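Local atomic coordinates of peptidyl-prolyl cis-trans isomerase FKBP13, chloroplastic (Arabidopsis thaliana, PDB entry 1U79), a protein that catalyses cis-trans isomerization of proline peptide bonds in the chloroplast thylakoid lumen, speeding protein folding and regulating accumulation of the Rieske protein. Residues 72-77 / 81-86; 6-9 / 15-18; 25-30 / 123-128. All coordinates share one frame; numbering follows the deposited sequence.

Contact 1: residues 72-77 / 81-86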
loop_
_atom_site.group_PDB
_atom_site.type_symbol
_atom_site.label_atom_id
_atom_site.label_comp_id
_atom_site.label_asym_id
_atom_site.label_seq_id
_atom_site.Cartn_x
_atom_site.Cartn_y
_atom_site.Cartn_z
ATOM N N GLN A 72 6.685 4.328 -0.154
ATOM C CA GLN A 72 7.758 3.698 0.600
ATOM C C GLN A 72 7.591 2.181 0.642
ATOM O O GLN A 72 8.568 1.443 0.542
ATOM C CB GLN A 72 7.809 4.240 2.035
ATOM C CG GLN A 72 7.898 5.759 2.131
ATOM C CD GLN A 72 8.017 6.251 3.570
ATOM O OE1 GLN A 72 7.834 5.490 4.518
ATOM N NE2 GLN A 72 8.316 7.532 3.732
ATOM N N GLY A 73 6.346 1.730 0.770
ATOM C CA GLY A 73 6.064 0.308 0.853
ATOM C C GLY A 73 6.290 -0.488 -0.414
ATOM O O GLY A 73 6.487 -1.700 -0.350
ATOM N N ILE A 74 6.259 0.179 -1.567
ATOM C CA ILE A 74 6.460 -0.495 -2.842
ATOM C C ILE A 74 7.848 -0.212 -3.419
ATOM O O ILE A 74 8.504 -1.095 -3.964
ATOM C CB ILE A 74 5.396 -0.039 -3.863
ATOM C CG1 ILE A 74 4.009 -0.446 -3.366
ATOM C CG2 ILE A 74 5.677 -0.640 -5.235
ATOM C CD1 ILE A 74 2.869 0.207 -4.147
ATOM N N LEU A 75 8.302 1.023 -3.277
ATOM C CA LEU A 75 9.601 1.415 -3.805
ATOM C C LEU A 75 10.709 1.113 -2.803
ATOM O O LEU A 75 11.881 0.996 -3.169
ATOM C CB LEU A 75 9.590 2.913 -4.117
ATOM C CG LEU A 75 10.553 3.427 -5.181
ATOM C CD1 LEU A 75 10.289 2.720 -6.505
ATOM C CD2 LEU A 75 10.355 4.929 -5.341
ATOM N N GLY A 76 10.337 1.001 -1.534
ATOM C CA GLY A 76 11.334 0.735 -0.518
ATOM C C GLY A 76 11.681 1.988 0.251
ATOM O O GLY A 76 11.423 3.102 -0.212
ATOM N N SER A 77 12.276 1.791 1.423
ATOM C CA SER A 77 12.673 2.863 2.327
ATOM C C SER A 77 13.669 2.210 3.297
ATOM O O SER A 77 14.044 1.060 3.108
ATOM C CB SER A 77 11.437 3.354 3.095
ATOM O OG SER A 77 11.701 4.535 3.830
ATOM N N PRO A 81 12.822 -3.240 1.638
ATOM C CA PRO A 81 13.322 -3.460 0.282
ATOM C C PRO A 81 12.175 -3.250 -0.693
ATOM O O PRO A 81 11.010 -3.377 -0.329
ATOM C CB PRO A 81 13.781 -4.914 0.313
ATOM C CG PRO A 81 12.787 -5.538 1.230
ATOM C CD PRO A 81 12.649 -4.519 2.348
ATOM N N PRO A 82 12.492 -2.959 -1.953
ATOM C CA PRO A 82 11.481 -2.732 -2.988
ATOM C C PRO A 82 10.735 -3.994 -3.358
ATOM O O PRO A 82 11.254 -5.104 -3.208
ATOM C CB PRO A 82 12.297 -2.250 -4.191
ATOM C CG PRO A 82 13.681 -1.971 -3.638
ATOM C CD PRO A 82 13.846 -2.928 -2.523
ATOM N N MET A 83 9.514 -3.824 -3.848
ATOM C CA MET A 83 8.763 -4.967 -4.328
ATOM C C MET A 83 9.366 -5.251 -5.696
ATOM O O MET A 83 9.972 -4.365 -6.307
ATOM C CB MET A 83 7.281 -4.627 -4.506
ATOM C CG MET A 83 6.455 -4.742 -3.249
ATOM S SD MET A 83 4.692 -4.592 -3.650
ATOM C CE MET A 83 4.369 -6.209 -4.279
ATOM N N LEU A 84 9.219 -6.487 -6.166
ATOM C CA LEU A 84 9.726 -6.872 -7.469
ATOM C C LEU A 84 8.515 -7.185 -8.322
ATOM O O LEU A 84 7.478 -7.601 -7.800
ATOM C CB LEU A 84 10.591 -8.122 -7.377
ATOM C CG LEU A 84 11.754 -8.084 -6.395
ATOM C CD1 LEU A 84 12.571 -9.355 -6.576
ATOM C CD2 LEU A 84 12.599 -6.839 -6.627
ATOM N N THR A 85 8.652 -6.978 -9.625
ATOM C CA THR A 85 7.576 -7.240 -10.569
ATOM C C THR A 85 7.007 -8.639 -10.360
ATOM O O THR A 85 7.752 -9.621 -10.315
ATOM C CB THR A 85 8.092 -7.096 -12.020
ATOM O OG1 THR A 85 8.357 -5.717 -12.281
ATOM C CG2 THR A 85 7.083 -7.622 -13.029
ATOM N N GLY A 86 5.683 -8.716 -10.238
ATOM C CA GLY A 86 5.003 -9.986 -10.036
ATOM C C GLY A 86 4.919 -10.408 -8.581
ATOM O O GLY A 86 4.483 -11.517 -8.261
#
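Met83 and Ile74 hold the end of a helix against the chain that returns beside it. The amide N of Met83 donates to Ile74 O at 2.9 Å; the N-H points nearly straight at the oxygen (175°), although the donor stands 24° off the carbonyl plane. This bond serves a carbonyl in the last turn of the helix, and the same oxygen also takes a weaker CA-H...O approach from Pro82 CA, 3.5 Å away.

The Met83 side chain leaves the backbone on the helix side. Its CB lies 3.8 Å from Ile74 O, close to the hydrogen bond itself. CG, standing anti to the carbonyl carbon, is 4.2 Å from Gly73 O. SD comes alongside the isoleucine branch, 4.2 Å from Ile74 CG1. There the chain bends (chi3 78°), and CE leaves the helix for the neighbourhood of Tyr125. The Pro82 ring lies against the next carbonyl, with CB 3.4 Å from Leu75 O.

Gly76, the first residue past the helix, has a positive phi. A CB at this position would probably be jammed against the carbonyl oxygen of Leu75 and lie tight against Pro81 C and Pro82 N; with glycine, both of these atoms come to 4.1 Å from Gly76 CA.

Arg89 of strand 88-93 bonds both Gly73 O and Pro81 O through NH2, tying the two segments to the sheet. Within the FKBP fold, helix 68-75 lies against strand 119-128, where Ile74 and Met83 both rest on Ile123.

Contact 2: residues 6-9 / 15-18; sequences EFSV and AFCD
A short antiparallel beta hairpin at the N-terminal end of the chain joins residues 6-9 to strand 15-18. Ser8 and Phe16 form its hydrogen-bonded pair: Ser8 N donates to Phe16 O at 2.8 Å, and Phe16 N returns a bond to Ser8 O at 3.0 Å. Both donors lie close to the plane of the carbonyl they meet, tilted by 16°. A water donates to Glu6 O and, weakly, to Phe16 O, linking the two segments beside the Ser8-Phe16 pair.

Ser8 and Phe16 point to one face of the sheet. The Phe16 ring, with CG between the backbone N and the carbonyl carbon (chi1 79°), swings back to the partner strand and sets CE1 3.5 Å from Ser8 CB. An alanine in place of Phe16 would probably leave Ser8 CB and the nearby Pro81 ring without the aromatic surface they share.

Ala15 and Val9, the non-hydrogen-bonded pair, point to the other face. Ala15 CB lies 3.8 Å from Phe7 CB and 4.0 Å from Val9 CG2. The Phe7 ring turns an edge to the Phe16 backbone, with Phe16 CA in its plane, while Cys17 SG sits obliquely 4.8 Å from the ring centroid in a sulfur-aromatic contact. That sulfur is bonded to Cys5 in one of the two disulfides of the chain, which ties the N-terminal end to the hairpin covalently.

Strand 15-18 pairs along its far edge with strand 88-93, where Phe7 and Cys17 touch Thr90 and Phe16 lies on Arg89 and Leu91, making the hairpin an extension of the main sheet.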
loop_
_atom_site.group_PDB
_atom_site.type_symbol
_atom_site.label_atom_id
_atom_site.label_comp_id
_atom_site.label_asym_id
_atom_site.label_seq_id
_atom_site.Cartn_x
_atom_site.Cartn_y
_atom_site.Cartn_z
ATOM N N GLU A 6 4.458 -12.917 9.168
ATOM C CA GLU A 6 5.198 -12.239 10.220
ATOM C C GLU A 6 5.751 -10.962 9.614
ATOM O O GLU A 6 6.576 -11.003 8.700
ATOM C CB GLU A 6 6.352 -13.110 10.728
ATOM C CG GLU A 6 7.400 -12.341 11.540
ATOM C CD GLU A 6 6.893 -11.884 12.898
ATOM O OE1 GLU A 6 5.842 -11.215 12.951
ATOM O OE2 GLU A 6 7.552 -12.191 13.915
ATOM N N PHE A 7 5.290 -9.828 10.119
ATOM C CA PHE A 7 5.748 -8.550 9.609
ATOM C C PHE A 7 7.174 -8.215 10.011
ATOM O O PHE A 7 7.657 -8.616 11.076
ATOM C CB PHE A 7 4.857 -7.411 10.108
ATOM C CG PHE A 7 3.503 -7.359 9.466
ATOM C CD1 PHE A 7 2.361 -7.644 10.208
ATOM C CD2 PHE A 7 3.364 -6.992 8.131
ATOM C CE1 PHE A 7 1.085 -7.558 9.626
ATOM C CE2 PHE A 7 2.102 -6.904 7.544
ATOM C CZ PHE A 7 0.960 -7.190 8.302
ATOM N N SER A 8 7.844 -7.489 9.126
ATOM C CA SER A 8 9.181 -6.982 9.378
ATOM C C SER A 8 8.794 -5.524 9.589
ATOM O O SER A 8 8.154 -4.933 8.724
ATOM C CB SER A 8 10.073 -7.112 8.141
ATOM O OG SER A 8 11.261 -6.357 8.306
ATOM N N VAL A 9 9.149 -4.956 10.734
ATOM C CA VAL A 9 8.786 -3.574 11.039
ATOM C C VAL A 9 9.988 -2.657 10.839
ATOM O O VAL A 9 11.019 -2.839 11.485
ATOM C CB VAL A 9 8.279 -3.462 12.502
ATOM C CG1 VAL A 9 7.716 -2.061 12.781
ATOM C CG2 VAL A 9 7.240 -4.516 12.757
ATOM N N ALA A 15 5.355 -1.602 8.118
ATOM C CA ALA A 15 5.793 -2.992 8.155
ATOM C C ALA A 15 5.325 -3.754 6.926
ATOM O O ALA A 15 4.333 -3.387 6.292
ATOM C CB ALA A 15 5.284 -3.667 9.409
ATOM N N PHE A 16 6.039 -4.819 6.593
ATOM C CA PHE A 16 5.690 -5.597 5.422
ATOM C C PHE A 16 6.071 -7.059 5.578
ATOM O O PHE A 16 6.820 -7.434 6.478
ATOM C CB PHE A 16 6.444 -5.065 4.205
ATOM C CG PHE A 16 7.887 -5.526 4.152
ATOM C CD1 PHE A 16 8.836 -4.988 5.012
ATOM C CD2 PHE A 16 8.270 -6.555 3.295
ATOM C CE1 PHE A 16 10.155 -5.473 5.024
ATOM C CE2 PHE A 16 9.587 -7.046 3.301
ATOM C CZ PHE A 16 10.525 -6.499 4.172
ATOM N N CYS A 17 5.540 -7.870 4.673
ATOM C CA CYS A 17 5.866 -9.284 4.583
ATOM C C CYS A 17 5.639 -9.610 3.116
ATOM O O CYS A 17 4.597 -9.267 2.557
ATOM C CB CYS A 17 4.964 -10.156 5.470
ATOM S SG CYS A 17 3.185 -10.080 5.095
ATOM N N ASP A 18 6.627 -10.227 2.478
ATOM C CA ASP A 18 6.494 -10.604 1.080
ATOM C C ASP A 18 5.903 -12.006 0.982
ATOM O O ASP A 18 6.619 -13.006 1.093
ATOM C CB ASP A 18 7.854 -10.547 0.366
ATOM C CG ASP A 18 8.225 -9.133 -0.064
ATOM O OD1 ASP A 18 7.312 -8.377 -0.468
ATOM O OD2 ASP A 18 9.418 -8.772 -0.013
HETATM O O HOH W 1 9.055 -9.889 7.061
#

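Contact 3: residues 25-30 / 123-128; sequences PEAVKG and IEYIGK
Tyr125 reaches from strand 119-128 of the curled antiparallel FKBP sheet to Ala27, in the loop that leads into strand 32-40. The direct contact is apolar and small. Ala27 CB rests 3.8 Å from Tyr125 CE1, coming to the ring obliquely, and Ala27 CA lies 3.6 Å from Tyr125 OH. With CG anti to the backbone N (chi1 176°), the ring is carried out from the strand until its far end meets the loop. The tyrosine side chain also packs on Met83 and on Ile33 of strand 32-40.

The polar part of the contact is made through water. Two waters attach the phenol oxygen to the loop backbone, on different peptide groups: one serves a carbonyl and the other an amide. Pro25 O is also hydrogen-bonded by the side chain of Thr85.

Backbone bonds also hold the loop to the chain that follows helix 68-75: Pro25 pairs with Thr85 and Ala27 with Met83. Ala27 also touches Leu75 of that helix.

At the phenol, the water that donates to Pro25 O at 2.9 Å stands 2.7 Å from Tyr125 OH, and the second, which accepts from Val28 N at 2.8 Å, is likewise 2.7 Å from Tyr125 OH.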
loop_
_atom_site.group_PDB
_atom_site.type_symbol
_atom_site.label_atom_id
_atom_site.label_comp_id
_atom_site.label_asym_id
_atom_site.label_seq_id
_atom_site.Cartn_x
_atom_site.Cartn_y
_atom_site.Cartn_z
ATOM N N PRO A 25 12.145 -7.398 -12.233
ATOM C CA PRO A 25 12.953 -6.306 -11.676
ATOM C C PRO A 25 12.249 -5.542 -10.569
ATOM O O PRO A 25 11.014 -5.574 -10.460
ATOM C CB PRO A 25 13.221 -5.422 -12.888
ATOM C CG PRO A 25 11.980 -5.615 -13.723
ATOM C CD PRO A 25 11.758 -7.110 -13.628
ATOM N N GLU A 26 13.033 -4.852 -9.747
ATOM C CA GLU A 26 12.454 -4.067 -8.669
ATOM C C GLU A 26 11.733 -2.858 -9.257
ATOM O O GLU A 26 11.975 -2.474 -10.406
ATOM C CB GLU A 26 13.542 -3.613 -7.677
ATOM C CG GLU A 26 14.688 -2.808 -8.261
ATOM C CD GLU A 26 15.711 -2.435 -7.202
ATOM O OE1 GLU A 26 15.759 -3.117 -6.162
ATOM O OE2 GLU A 26 16.475 -1.474 -7.406
ATOM N N ALA A 27 10.818 -2.289 -8.474
ATOM C CA ALA A 27 10.063 -1.114 -8.885
ATOM C C ALA A 27 11.042 0.047 -9.023
ATOM O O ALA A 27 12.022 0.131 -8.286
ATOM C CB ALA A 27 8.996 -0.776 -7.833
ATOM N N VAL A 28 10.781 0.934 -9.977
ATOM C CA VAL A 28 11.647 2.083 -10.202
ATOM C C VAL A 28 10.933 3.417 -9.991
ATOM O O VAL A 28 9.814 3.625 -10.458
ATOM C CB VAL A 28 12.232 2.071 -11.627
ATOM C CG1 VAL A 28 13.241 0.929 -11.775
ATOM C CG2 VAL A 28 11.115 1.913 -12.634
ATOM N N LYS A 29 11.608 4.309 -9.280
ATOM C CA LYS A 29 11.120 5.649 -8.964
ATOM C C LYS A 29 10.644 6.390 -10.218
ATOM O O LYS A 29 11.396 6.521 -11.188
ATOM C CB LYS A 29 12.271 6.432 -8.323
ATOM C CG LYS A 29 11.951 7.195 -7.053
ATOM C CD LYS A 29 11.300 8.530 -7.324
ATOM C CE LYS A 29 11.336 9.393 -6.067
ATOM N NZ LYS A 29 10.798 8.686 -4.871
ATOM N N GLY A 30 9.401 6.867 -10.198
ATOM C CA GLY A 30 8.864 7.617 -11.325
ATOM C C GLY A 30 8.205 6.851 -12.460
ATOM O O GLY A 30 7.703 7.462 -13.407
ATOM N N ILE A 123 -0.910 -6.092 -1.633
ATOM C CA ILE A 123 -0.565 -5.486 -2.907
ATOM C C ILE A 123 0.017 -6.477 -3.902
ATOM O O ILE A 123 0.917 -7.258 -3.577
ATOM C CB ILE A 123 0.443 -4.328 -2.709
ATOM C CG1 ILE A 123 -0.161 -3.283 -1.762
ATOM C CG2 ILE A 123 0.794 -3.700 -4.060
ATOM C CD1 ILE A 123 0.619 -2.001 -1.660
ATOM N N GLU A 124 -0.519 -6.436 -5.116
ATOM C CA GLU A 124 -0.046 -7.278 -6.193
ATOM C C GLU A 124 0.550 -6.349 -7.239
ATOM O O GLU A 124 -0.170 -5.702 -8.003
ATOM C CB GLU A 124 -1.193 -8.112 -6.770
ATOM C CG GLU A 124 -1.568 -9.264 -5.848
ATOM C CD GLU A 124 -2.877 -9.914 -6.200
ATOM O OE1 GLU A 124 -3.034 -10.389 -7.342
ATOM O OE2 GLU A 124 -3.758 -9.958 -5.321
ATOM N N TYR A 125 1.879 -6.267 -7.233
ATOM C CA TYR A 125 2.619 -5.426 -8.171
ATOM C C TYR A 125 2.732 -6.197 -9.479
ATOM O O TYR A 125 3.571 -7.091 -9.620
ATOM C CB TYR A 125 4.014 -5.119 -7.609
ATOM C CG TYR A 125 4.914 -4.323 -8.536
ATOM C CD1 TYR A 125 6.300 -4.471 -8.481
ATOM C CD2 TYR A 125 4.382 -3.436 -9.480
ATOM C CE1 TYR A 125 7.140 -3.767 -9.346
ATOM C CE2 TYR A 125 5.212 -2.723 -10.349
ATOM C CZ TYR A 125 6.591 -2.900 -10.273
ATOM O OH TYR A 125 7.415 -2.211 -11.125
ATOM N N ILE A 126 1.866 -5.863 -10.428
ATOM C CA ILE A 126 1.845 -6.522 -11.730
ATOM C C ILE A 126 3.069 -6.161 -12.561
ATOM O O ILE A 126 3.609 -6.998 -13.288
ATOM C CB ILE A 126 0.578 -6.131 -12.521
ATOM C CG1 ILE A 126 -0.656 -6.349 -11.643
ATOM C CG2 ILE A 126 0.463 -6.982 -13.797
ATOM C CD1 ILE A 126 -0.837 -7.791 -11.200
ATOM N N GLY A 127 3.503 -4.913 -12.445
ATOM C CA GLY A 127 4.661 -4.453 -13.193
ATOM C C GLY A 127 4.389 -3.090 -13.801
ATOM O O GLY A 127 3.441 -2.410 -13.405
ATOM N N LYS A 128 5.209 -2.681 -14.765
ATOM C CA LYS A 128 5.014 -1.379 -15.395
ATOM C C LYS A 128 3.774 -1.378 -16.266
ATOM O O LYS A 128 3.355 -2.420 -16.762
ATOM C CB LYS A 128 6.239 -0.982 -16.225
ATOM C CG LYS A 128 6.679 -2.003 -17.245
ATOM C CD LYS A 128 7.967 -1.550 -17.920
ATOM C CE LYS A 128 8.539 -2.635 -18.814
ATOM N NZ LYS A 128 9.871 -2.240 -19.359
HETATM O O HOH W 2 9.683 -3.388 -11.854
HETATM O O HOH W 3 8.413 0.244 -11.283
#

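In the fold
Contact 2 closes first along the chain; contact 3 then joins residues 25-30 to the last strand, and contact 1 falls in the sequence between its two segments. Contacts 1 and 3 adjoin, with centres 7 Å apart, and Gly86 N meets Tyr125 O in a probable hydrogen bond. Contact 2 is centred 12 Å from contact 1, touching it where Phe16 meets Pro81, and 18 Å from contact 3, with nearest atoms about 7 Å away. Strand 88-93, paired with both 15-18 and 119-128, connects the disulfide-bearing hairpin to the sheet on which helix 68-75 packs, so that the hairpin and the last strand belong to one curled sheet.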